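Long-range contact in dTDP-4-dehydrorhamnose 3,5-epimerase (Elizabethkingia anophelis NUHP1, PDB 6C46), which probably catalyses the double epimerization, at C3' and C5', of the 4-keto sugar nucleotide on the pathway to dTDP-L-rhamnose: residues A79-A93 with Y107-V121. Sequence-based numbering, arbitrary orientation.
Sequences AKLVSCLEGRVWDVA and YGMELSAENKLQFYV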
loop_
_atom_site.group_PDB
_atom_site.type_symbol
_atom_site.label_atom_id
_atom_site.label_comp_id
_atom_site.label_asym_id
_atom_site.label_seq_id
_atom_site.Cartn_x
_atom_site.Cartn_y
_atom_site.Cartn_z
ATOM N N ALA A 79 5.195 -7.045 12.884
ATOM C CA ALA A 79 4.245 -5.955 13.060
ATOM C C ALA A 79 3.462 -5.788 11.767
ATOM O O ALA A 79 4.010 -5.986 10.678
ATOM C CB ALA A 79 4.965 -4.644 13.422
ATOM N N LYS A 80 2.170 -5.440 11.886
ATOM C CA LYS A 80 1.262 -5.366 10.748
ATOM C C LYS A 80 0.564 -4.016 10.727
ATOM O O LYS A 80 0.070 -3.559 11.760
ATOM C CB LYS A 80 0.228 -6.498 10.793
ATOM C CG LYS A 80 0.876 -7.891 10.673
ATOM C CD LYS A 80 -0.051 -9.027 11.125
ATOM C CE LYS A 80 0.677 -10.384 11.105
ATOM N NZ LYS A 80 -0.096 -11.476 11.847
ATOM N N LEU A 81 0.532 -3.378 9.557
ATOM C CA LEU A 81 -0.232 -2.153 9.334
ATOM C C LEU A 81 -1.317 -2.516 8.342
ATOM O O LEU A 81 -1.022 -2.800 7.177
ATOM C CB LEU A 81 0.654 -1.037 8.787
ATOM C CG LEU A 81 -0.023 0.318 8.613
ATOM C CD1 LEU A 81 -0.521 0.874 9.945
ATOM C CD2 LEU A 81 0.996 1.255 7.966
ATOM N N VAL A 82 -2.562 -2.542 8.798
ATOM C CA VAL A 82 -3.610 -3.162 8.007
ATOM C C VAL A 82 -4.683 -2.142 7.669
ATOM O O VAL A 82 -4.923 -1.181 8.409
ATOM C CB VAL A 82 -4.204 -4.390 8.745
ATOM C CG1 VAL A 82 -3.109 -5.381 9.108
ATOM C CG2 VAL A 82 -4.880 -3.974 10.024
ATOM N N SER A 83 -5.322 -2.345 6.519
ATOM C CA SER A 83 -6.424 -1.484 6.116
ATOM C C SER A 83 -7.278 -2.241 5.119
ATOM O O SER A 83 -6.923 -3.323 4.655
ATOM C CB SER A 83 -5.928 -0.157 5.521
ATOM O OG SER A 83 -5.094 -0.383 4.381
ATOM N N CYS A 84 -8.422 -1.654 4.799
ATOM C CA CYS A 84 -9.372 -2.273 3.892
ATOM C C CYS A 84 -9.497 -1.375 2.671
ATOM O O CYS A 84 -9.843 -0.198 2.804
ATOM C CB CYS A 84 -10.717 -2.475 4.593
ATOM S SG CYS A 84 -11.968 -3.116 3.526
ATOM N N LEU A 85 -9.140 -1.907 1.499
ATOM C CA LEU A 85 -9.164 -1.140 0.261
ATOM C C LEU A 85 -10.507 -1.178 -0.451
ATOM O O LEU A 85 -10.750 -0.343 -1.333
ATOM C CB LEU A 85 -8.097 -1.663 -0.713
ATOM C CG LEU A 85 -6.690 -1.741 -0.114
ATOM C CD1 LEU A 85 -5.683 -2.203 -1.182
ATOM C CD2 LEU A 85 -6.292 -0.404 0.468
ATOM N N GLU A 86 -11.347 -2.164 -0.167
ATOM C CA GLU A 86 -12.681 -2.237 -0.762
ATOM C C GLU A 86 -13.574 -2.973 0.230
ATOM O O GLU A 86 -13.145 -3.978 0.796
ATOM C CB GLU A 86 -12.657 -2.967 -2.120
ATOM C CG GLU A 86 -14.007 -3.005 -2.846
ATOM C CD GLU A 86 -14.027 -3.933 -4.067
ATOM O OE1 GLU A 86 -12.980 -4.541 -4.401
ATOM O OE2 GLU A 86 -15.106 -4.060 -4.691
ATOM N N GLY A 87 -14.784 -2.480 0.444
ATOM C CA GLY A 87 -15.692 -3.150 1.362
ATOM C C GLY A 87 -15.439 -2.770 2.813
ATOM O O GLY A 87 -14.967 -1.673 3.131
ATOM N N ARG A 88 -15.766 -3.700 3.708
ATOM C CA ARG A 88 -15.685 -3.460 5.143
ATOM C C ARG A 88 -15.242 -4.737 5.836
ATOM O O ARG A 88 -15.757 -5.820 5.528
ATOM C CB ARG A 88 -17.056 -3.042 5.729
ATOM C CG ARG A 88 -17.729 -1.826 5.116
ATOM C CD ARG A 88 -19.249 -1.821 5.492
ATOM N NE ARG A 88 -19.435 -1.896 6.942
ATOM C CZ ARG A 88 -20.338 -2.643 7.572
ATOM N NH1 ARG A 88 -21.183 -3.423 6.894
ATOM N NH2 ARG A 88 -20.399 -2.592 8.897
ATOM N N VAL A 89 -14.324 -4.615 6.798
ATOM C CA VAL A 89 -13.945 -5.744 7.645
ATOM C C VAL A 89 -13.962 -5.316 9.109
ATOM O O VAL A 89 -13.879 -4.129 9.441
ATOM C CB VAL A 89 -12.559 -6.329 7.312
ATOM C CG1 VAL A 89 -12.470 -6.764 5.831
ATOM C CG2 VAL A 89 -11.441 -5.320 7.695
ATOM N N TRP A 90 -14.095 -6.311 9.981
ATOM C CA TRP A 90 -13.897 -6.137 11.417
ATOM C C TRP A 90 -12.580 -6.813 11.759
ATOM O O TRP A 90 -12.415 -8.012 11.524
ATOM C CB TRP A 90 -15.050 -6.734 12.227
ATOM C CG TRP A 90 -14.947 -6.460 13.712
ATOM C CD1 TRP A 90 -14.473 -7.301 14.680
ATOM C CD2 TRP A 90 -15.333 -5.254 14.377
ATOM N NE1 TRP A 90 -14.537 -6.686 15.911
ATOM C CE2 TRP A 90 -15.063 -5.430 15.753
ATOM C CE3 TRP A 90 -15.878 -4.040 13.942
ATOM C CZ2 TRP A 90 -15.326 -4.438 16.701
ATOM C CZ3 TRP A 90 -16.144 -3.054 14.889
ATOM C CH2 TRP A 90 -15.864 -3.264 16.253
ATOM N N ASP A 91 -11.645 -6.046 12.291
ATOM C CA ASP A 91 -10.272 -6.475 12.487
ATOM C C ASP A 91 -9.983 -6.527 13.981
ATOM O O ASP A 91 -10.344 -5.596 14.700
ATOM C CB ASP A 91 -9.322 -5.496 11.823
ATOM C CG ASP A 91 -7.924 -6.034 11.740
ATOM O OD1 ASP A 91 -7.557 -6.599 10.679
ATOM O OD2 ASP A 91 -7.212 -5.923 12.755
ATOM N N VAL A 92 -9.312 -7.591 14.447
ATOM C CA VAL A 92 -9.088 -7.804 15.883
ATOM C C VAL A 92 -7.611 -8.062 16.147
ATOM O O VAL A 92 -6.964 -8.811 15.411
ATOM C CB VAL A 92 -9.928 -8.995 16.410
ATOM C CG1 VAL A 92 -9.574 -9.286 17.856
ATOM C CG2 VAL A 92 -11.430 -8.696 16.288
ATOM N N ALA A 93 -7.078 -7.435 17.191
ATOM C CA ALA A 93 -5.718 -7.668 17.660
ATOM C C ALA A 93 -5.757 -8.136 19.110
ATOM O O ALA A 93 -6.631 -7.717 19.877
ATOM C CB ALA A 93 -4.865 -6.401 17.546
ATOM N N TYR A 107 -8.729 -6.028 21.118
ATOM C CA TYR A 107 -9.376 -4.822 20.620
ATOM C C TYR A 107 -9.789 -5.042 19.176
ATOM O O TYR A 107 -9.017 -5.583 18.380
ATOM C CB TYR A 107 -8.444 -3.608 20.723
ATOM C CG TYR A 107 -9.087 -2.312 20.235
ATOM C CD1 TYR A 107 -10.048 -1.659 21.005
ATOM C CD2 TYR A 107 -8.716 -1.744 19.040
ATOM C CE1 TYR A 107 -10.636 -0.468 20.569
ATOM C CE2 TYR A 107 -9.297 -0.552 18.599
ATOM C CZ TYR A 107 -10.244 0.071 19.361
ATOM O OH TYR A 107 -10.803 1.238 18.899
ATOM N N GLY A 108 -11.004 -4.649 18.846
ATOM C CA GLY A 108 -11.494 -4.781 17.489
ATOM C C GLY A 108 -12.026 -3.462 16.976
ATOM O O GLY A 108 -12.485 -2.616 17.739
ATOM N N MET A 109 -12.008 -3.318 15.654
ATOM C CA MET A 109 -12.483 -2.097 15.020
ATOM C C MET A 109 -12.810 -2.377 13.564
ATOM O O MET A 109 -12.238 -3.280 12.940
ATOM C CB MET A 109 -11.419 -0.992 15.110
ATOM C CG MET A 109 -10.165 -1.340 14.292
ATOM S SD MET A 109 -8.981 0.005 14.248
ATOM C CE MET A 109 -9.922 1.244 13.331
ATOM N N GLU A 110 -13.706 -1.555 13.011
ATOM C CA GLU A 110 -14.057 -1.664 11.601
ATOM C C GLU A 110 -13.043 -0.904 10.745
ATOM O O GLU A 110 -12.737 0.264 11.008
ATOM C CB GLU A 110 -15.476 -1.127 11.341
ATOM C CG GLU A 110 -15.836 -1.155 9.840
ATOM C CD GLU A 110 -17.312 -0.923 9.542
ATOM O OE1 GLU A 110 -17.609 -0.252 8.529
ATOM O OE2 GLU A 110 -18.174 -1.408 10.306
ATOM N N LEU A 111 -12.516 -1.572 9.727
ATOM C CA LEU A 111 -11.695 -0.948 8.697
ATOM C C LEU A 111 -12.480 -1.004 7.394
ATOM O O LEU A 111 -13.039 -2.054 7.056
ATOM C CB LEU A 111 -10.355 -1.684 8.552
ATOM C CG LEU A 111 -9.535 -1.762 9.841
ATOM C CD1 LEU A 111 -8.325 -2.679 9.666
ATOM C CD2 LEU A 111 -9.062 -0.371 10.272
ATOM N N SER A 112 -12.537 0.107 6.665
ATOM C CA SER A 112 -13.337 0.117 5.451
ATOM C C SER A 112 -12.683 1.011 4.397
ATOM O O SER A 112 -11.857 1.876 4.703
ATOM C CB SER A 112 -14.775 0.596 5.747
ATOM O OG SER A 112 -14.814 1.992 6.043
ATOM N N ALA A 113 -13.068 0.793 3.143
ATOM C CA ALA A 113 -12.607 1.690 2.093
ATOM C C ALA A 113 -13.101 3.089 2.365
ATOM O O ALA A 113 -12.387 4.071 2.134
ATOM C CB ALA A 113 -13.103 1.212 0.729
ATOM N N GLU A 114 -14.317 3.188 2.899
ATOM C CA GLU A 114 -14.891 4.488 3.197
ATOM C C GLU A 114 -14.141 5.180 4.321
ATOM O O GLU A 114 -13.852 6.378 4.218
ATOM C CB GLU A 114 -16.372 4.341 3.549
ATOM C CG GLU A 114 -17.060 5.661 3.834
ATOM C CD GLU A 114 -18.570 5.527 3.960
ATOM O OE1 GLU A 114 -19.051 4.457 4.399
ATOM O OE2 GLU A 114 -19.278 6.501 3.614
ATOM N N ASN A 115 -13.812 4.469 5.413
ATOM C CA ASN A 115 -13.254 5.233 6.530
ATOM C C ASN A 115 -11.755 5.445 6.420
ATOM O O ASN A 115 -11.210 6.279 7.157
ATOM C CB ASN A 115 -13.657 4.636 7.912
ATOM C CG ASN A 115 -12.991 3.288 8.286
ATOM O OD1 ASN A 115 -11.923 2.890 7.801
ATOM N ND2 ASN A 115 -13.650 2.587 9.214
ATOM N N LYS A 116 -11.077 4.735 5.509
ATOM C CA LYS A 116 -9.662 4.952 5.202
ATOM C C LYS A 116 -8.752 4.756 6.408
ATOM O O LYS A 116 -7.573 5.151 6.379
ATOM C CB LYS A 116 -9.438 6.349 4.613
ATOM C CG LYS A 116 -10.329 6.660 3.425
ATOM C CD LYS A 116 -10.080 8.111 2.921
ATOM C CE LYS A 116 -11.075 8.531 1.838
ATOM N NZ LYS A 116 -12.486 8.568 2.300
ATOM N N LEU A 117 -9.245 4.107 7.457
ATOM C CA LEU A 117 -8.425 3.908 8.641
ATOM C C LEU A 117 -7.367 2.825 8.430
ATOM O O LEU A 117 -7.548 1.873 7.665
ATOM C CB LEU A 117 -9.313 3.523 9.833
ATOM C CG LEU A 117 -10.308 4.617 10.275
ATOM C CD1 LEU A 117 -11.243 4.147 11.441
ATOM C CD2 LEU A 117 -9.550 5.874 10.682
ATOM N N GLN A 118 -6.261 2.955 9.155
ATOM C CA GLN A 118 -5.279 1.888 9.254
ATOM C C GLN A 118 -5.097 1.519 10.718
ATOM O O GLN A 118 -5.227 2.363 11.607
ATOM C CB GLN A 118 -3.933 2.308 8.696
ATOM C CG GLN A 118 -3.972 2.725 7.230
ATOM C CD GLN A 118 -2.704 3.463 6.909
ATOM O OE1 GLN A 118 -1.716 2.852 6.539
ATOM N NE2 GLN A 118 -2.706 4.785 7.130
ATOM N N PHE A 119 -4.714 0.271 10.946
ATOM C CA PHE A 119 -4.607 -0.293 12.287
ATOM C C PHE A 119 -3.198 -0.856 12.396
ATOM O O PHE A 119 -2.795 -1.678 11.561
ATOM C CB PHE A 119 -5.680 -1.377 12.462
ATOM C CG PHE A 119 -5.819 -1.938 13.864
ATOM C CD1 PHE A 119 -6.209 -3.263 14.041
ATOM C CD2 PHE A 119 -5.646 -1.151 14.980
ATOM C CE1 PHE A 119 -6.397 -3.798 15.328
ATOM C CE2 PHE A 119 -5.821 -1.672 16.254
ATOM C CZ PHE A 119 -6.193 -3.005 16.430
ATOM N N TYR A 120 -2.423 -0.361 13.360
ATOM C CA TYR A 120 -1.045 -0.817 13.560
ATOM C C TYR A 120 -1.025 -1.829 14.698
ATOM O O TYR A 120 -1.349 -1.486 15.834
ATOM C CB TYR A 120 -0.084 0.334 13.885
ATOM C CG TYR A 120 1.298 -0.179 14.287
ATOM C CD1 TYR A 120 2.180 -0.670 13.326
ATOM C CD2 TYR A 120 1.706 -0.213 15.632
ATOM C CE1 TYR A 120 3.430 -1.166 13.683
ATOM C CE2 TYR A 120 2.971 -0.722 16.005
ATOM C CZ TYR A 120 3.820 -1.185 15.017
ATOM O OH TYR A 120 5.063 -1.693 15.330
ATOM N N VAL A 121 -0.628 -3.060 14.389
ATOM C CA VAL A 121 -0.599 -4.209 15.288
ATOM C C VAL A 121 0.872 -4.542 15.552
ATOM O O VAL A 121 1.570 -5.023 14.637
ATOM C CB VAL A 121 -1.316 -5.420 14.666
ATOM C CG1 VAL A 121 -1.351 -6.560 15.648
ATOM C CG2 VAL A 121 -2.739 -5.060 14.201
HETATM O O HOH W 1 -9.403 0.898 5.950
HETATM O O HOH W 2 -16.355 0.893 2.654
#
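Two antiparallel strand pairs, one from each sheet of the cupin beta-sandwich, meet here: 80-84 runs beside 118-121 in one sheet, and 88-93 beside 107-112 in the other, both segments crossing from one sheet to the other at the same end. Backbone bonds tie each pair, among them Val-89 N to Leu-111 O (2.9 Å). Where the segments turn, Ala-113 N donates to Gly-87 O (3.1 Å), and a water accepts from Cys-84 N while lying close to Ser-112 O and Leu-117 O.

Between the sheets, Leu-111 spans the gap: its CD1 touches Val-82 CG2 of the facing sheet and Asp-91 CB of its own, each at 3.7 Å. Phe-119 lies further along between the sheets. With CG anti to the backbone N (chi1 -172°), its ring reaches across to the other sheet, where Met-109 SD lies over one face, toward the rim, and Asp-91 OD2 meets the edge in plane, 3.1 Å from CD1. Carboxylate and ring planes stand nearly perpendicular (86°), while Asp-91 OD1 is hydrogen-bonded to His-127. Val-82 and Lys-80 continue this inner surface toward Tyr-140 and His-70, the predicted proton donor and acceptor.

On the outer surface of the second sheet, the Trp-90 ring lies over the Gly-108 to Met-109 backbone, and Lys-166 makes a cation-pi contact with it. Arg-88, bent at chi3 (55°), makes a side-on, two-nitrogen salt bridge with Glu-110: NE donates to OE1 and NH2 to OE2, both at 2.9 Å and both from above the carboxylate plane.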